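Local coordinates for protein aminoglycoside acetyltransferase meta-AAC0020 (Uncultured bacterium, PDB 5F47) that probably transfers an acetyl group from acetyl-coenzyme A to aminoglycoside antibiotics, as a GNAT-fold resistance enzyme, at residues E14-N19 with V59-L64. Sequence-based numbering, arbitrary orientation.
Sequences ERLAEN and VFVALL. With CA (calcium ion), chain I.
A water takes over where the pairing of L16 with V59 lacks a direct second bond. L16 N donates to V59 O. In the return direction water 1 accepts from V59 N and donates to L16 O, at 2.8 Å from each. The pairing is direct at E14/V61: E14 N bonds V61 O, and V61 N reaches E14 O at 2.8 Å. Between the E14/V61 and L16/V59 pairs, R15 and F60 form a non-hydrogen-bonded pair. The aliphatic chain of R15 runs beside the ring of F60, pointing the same way. With CG anti to the backbone N (chi1 -176°), R15 lays CG over one face of the F60 ring, 4.0 Å from its centroid and offset toward the rim, in a CH-pi contact. R15 CD reaches F60 CZ at 3.6 Å. The guanidinium plane is turned 64° from the ring. F114 of helix 103-117 meets the same ring edge-to-face. The segments join the first two antiparallel strands of the GNAT fold, 11-15 at the sheet edge and 57-64 next to it. On the face that carries E14 and V61, L16 straddles two valines. Its CD1 packs on V59 CG1 and its CD2 on V61 CG2, each at 3.6 Å. F24 of helix 21-34 packs against L16 and V59 there. The E14 and L63 side chains cross at about a right angle, with L63 CD1 against the carboxylate, 3.5 Å from E14 OE1. Further along the chain, E18 OE2 binds a calcium ion at 2.2 Å. Four waters, N53 O and N55 OD1 complete that site.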
loop_
_atom_site.group_PDB
_atom_site.type_symbol
_atom_site.label_atom_id
_atom_site.label_comp_id
_atom_site.label_asym_id
_atom_site.label_seq_id
_atom_site.Cartn_x
_atom_site.Cartn_y
_atom_site.Cartn_z
ATOM N N GLU B 14 -19.236 5.904 -10.305
ATOM C CA GLU B 14 -18.399 6.633 -11.241
ATOM C C GLU B 14 -16.961 6.675 -10.770
ATOM O O GLU B 14 -16.684 6.714 -9.567
ATOM C CB GLU B 14 -18.939 8.054 -11.449
ATOM C CG GLU B 14 -20.322 8.068 -12.109
ATOM C CD GLU B 14 -20.885 9.462 -12.342
ATOM O OE1 GLU B 14 -20.164 10.456 -12.111
ATOM O OE2 GLU B 14 -22.061 9.556 -12.764
ATOM N N ARG B 15 -16.045 6.653 -11.729
ATOM C CA ARG B 15 -14.628 6.791 -11.442
ATOM C C ARG B 15 -14.242 8.254 -11.628
ATOM O O ARG B 15 -14.534 8.834 -12.671
ATOM C CB ARG B 15 -13.801 5.878 -12.356
ATOM C CG ARG B 15 -12.307 5.901 -12.052
ATOM C CD ARG B 15 -11.547 4.953 -12.977
ATOM N NE ARG B 15 -11.322 5.525 -14.304
ATOM C CZ ARG B 15 -11.951 5.149 -15.415
ATOM N NH1 ARG B 15 -12.873 4.190 -15.389
ATOM N NH2 ARG B 15 -11.653 5.739 -16.564
ATOM N N LEU B 16 -13.619 8.866 -10.623
ATOM C CA LEU B 16 -13.337 10.296 -10.697
ATOM C C LEU B 16 -12.279 10.618 -11.745
ATOM O O LEU B 16 -11.296 9.884 -11.916
ATOM C CB LEU B 16 -12.903 10.839 -9.337
ATOM C CG LEU B 16 -13.932 10.807 -8.202
ATOM C CD1 LEU B 16 -13.416 11.696 -7.075
ATOM C CD2 LEU B 16 -15.331 11.234 -8.637
ATOM N N ALA B 17 -12.514 11.714 -12.454
ATOM C CA ALA B 17 -11.594 12.218 -13.462
ATOM C C ALA B 17 -10.868 13.416 -12.873
ATOM O O ALA B 17 -11.154 13.827 -11.743
ATOM C CB ALA B 17 -12.342 12.599 -14.734
ATOM N N GLU B 18 -9.948 13.997 -13.637
ATOM C CA GLU B 18 -9.158 15.114 -13.119
ATOM C C GLU B 18 -9.993 16.361 -12.825
ATOM O O GLU B 18 -9.581 17.194 -12.025
ATOM C CB GLU B 18 -8.029 15.466 -14.089
ATOM C CG GLU B 18 -6.949 14.404 -14.170
ATOM C CD GLU B 18 -5.752 14.856 -14.982
ATOM O OE1 GLU B 18 -5.891 15.818 -15.769
ATOM O OE2 GLU B 18 -4.668 14.256 -14.825
ATOM N N ASN B 19 -11.171 16.474 -13.432
ATOM C CA ASN B 19 -12.034 17.627 -13.180
ATOM C C ASN B 19 -12.947 17.425 -11.969
ATOM O O ASN B 19 -13.852 18.221 -11.727
ATOM C CB ASN B 19 -12.862 17.959 -14.434
ATOM C CG ASN B 19 -13.953 16.932 -14.735
ATOM O OD1 ASN B 19 -13.946 15.814 -14.225
ATOM N ND2 ASN B 19 -14.895 17.318 -15.595
ATOM N N VAL B 59 -10.030 6.934 -7.821
ATOM C CA VAL B 59 -11.100 7.105 -6.853
ATOM C C VAL B 59 -12.419 6.689 -7.490
ATOM O O VAL B 59 -12.733 7.104 -8.609
ATOM C CB VAL B 59 -11.212 8.568 -6.386
ATOM C CG1 VAL B 59 -12.277 8.709 -5.316
ATOM C CG2 VAL B 59 -9.872 9.074 -5.859
ATOM N N PHE B 60 -13.184 5.851 -6.797
ATOM C CA PHE B 60 -14.508 5.481 -7.284
ATOM C C PHE B 60 -15.541 5.996 -6.303
ATOM O O PHE B 60 -15.363 5.851 -5.095
ATOM C CB PHE B 60 -14.631 3.967 -7.443
ATOM C CG PHE B 60 -13.739 3.395 -8.508
ATOM C CD1 PHE B 60 -12.392 3.189 -8.254
ATOM C CD2 PHE B 60 -14.238 3.086 -9.758
ATOM C CE1 PHE B 60 -11.561 2.673 -9.232
ATOM C CE2 PHE B 60 -13.408 2.562 -10.738
ATOM C CZ PHE B 60 -12.060 2.377 -10.464
ATOM N N VAL B 61 -16.613 6.587 -6.810
ATOM C CA VAL B 61 -17.655 7.108 -5.933
ATOM C C VAL B 61 -19.042 6.589 -6.266
ATOM O O VAL B 61 -19.328 6.153 -7.385
ATOM C CB VAL B 61 -17.690 8.654 -5.950
ATOM C CG1 VAL B 61 -16.341 9.213 -5.493
ATOM C CG2 VAL B 61 -18.064 9.207 -7.322
ATOM N N ALA B 62 -19.907 6.642 -5.261
ATOM C CA ALA B 62 -21.315 6.311 -5.437
ATOM C C ALA B 62 -22.126 7.574 -5.264
ATOM O O ALA B 62 -21.909 8.332 -4.317
ATOM C CB ALA B 62 -21.748 5.257 -4.448
ATOM N N LEU B 63 -23.068 7.799 -6.177
ATOM C CA LEU B 63 -23.822 9.039 -6.205
ATOM C C LEU B 63 -25.308 8.767 -6.186
ATOM O O LEU B 63 -25.789 7.889 -6.900
ATOM C CB LEU B 63 -23.485 9.841 -7.455
ATOM C CG LEU B 63 -22.097 10.463 -7.537
ATOM C CD1 LEU B 63 -21.578 10.361 -8.956
ATOM C CD2 LEU B 63 -22.172 11.912 -7.103
ATOM N N LEU B 64 -26.023 9.507 -5.348
ATOM C CA LEU B 64 -27.467 9.614 -5.460
ATOM C C LEU B 64 -27.734 11.047 -5.882
ATOM O O LEU B 64 -27.445 11.984 -5.132
ATOM C CB LEU B 64 -28.161 9.261 -4.152
ATOM C CG LEU B 64 -28.041 7.776 -3.815
ATOM C CD1 LEU B 64 -28.661 7.490 -2.468
ATOM C CD2 LEU B 64 -28.734 6.946 -4.892
HETATM CA CA CA I . -3.662 12.246 -14.756
HETATM O O HOH W 1 -9.762 8.898 -9.806
HETATM O O HOH W 2 -1.528 13.244 -14.866
HETATM O O HOH W 3 -3.239 12.348 -17.104
HETATM O O HOH W 4 -5.344 11.356 -13.064
HETATM O O HOH W 5 -5.422 11.083 -15.855
#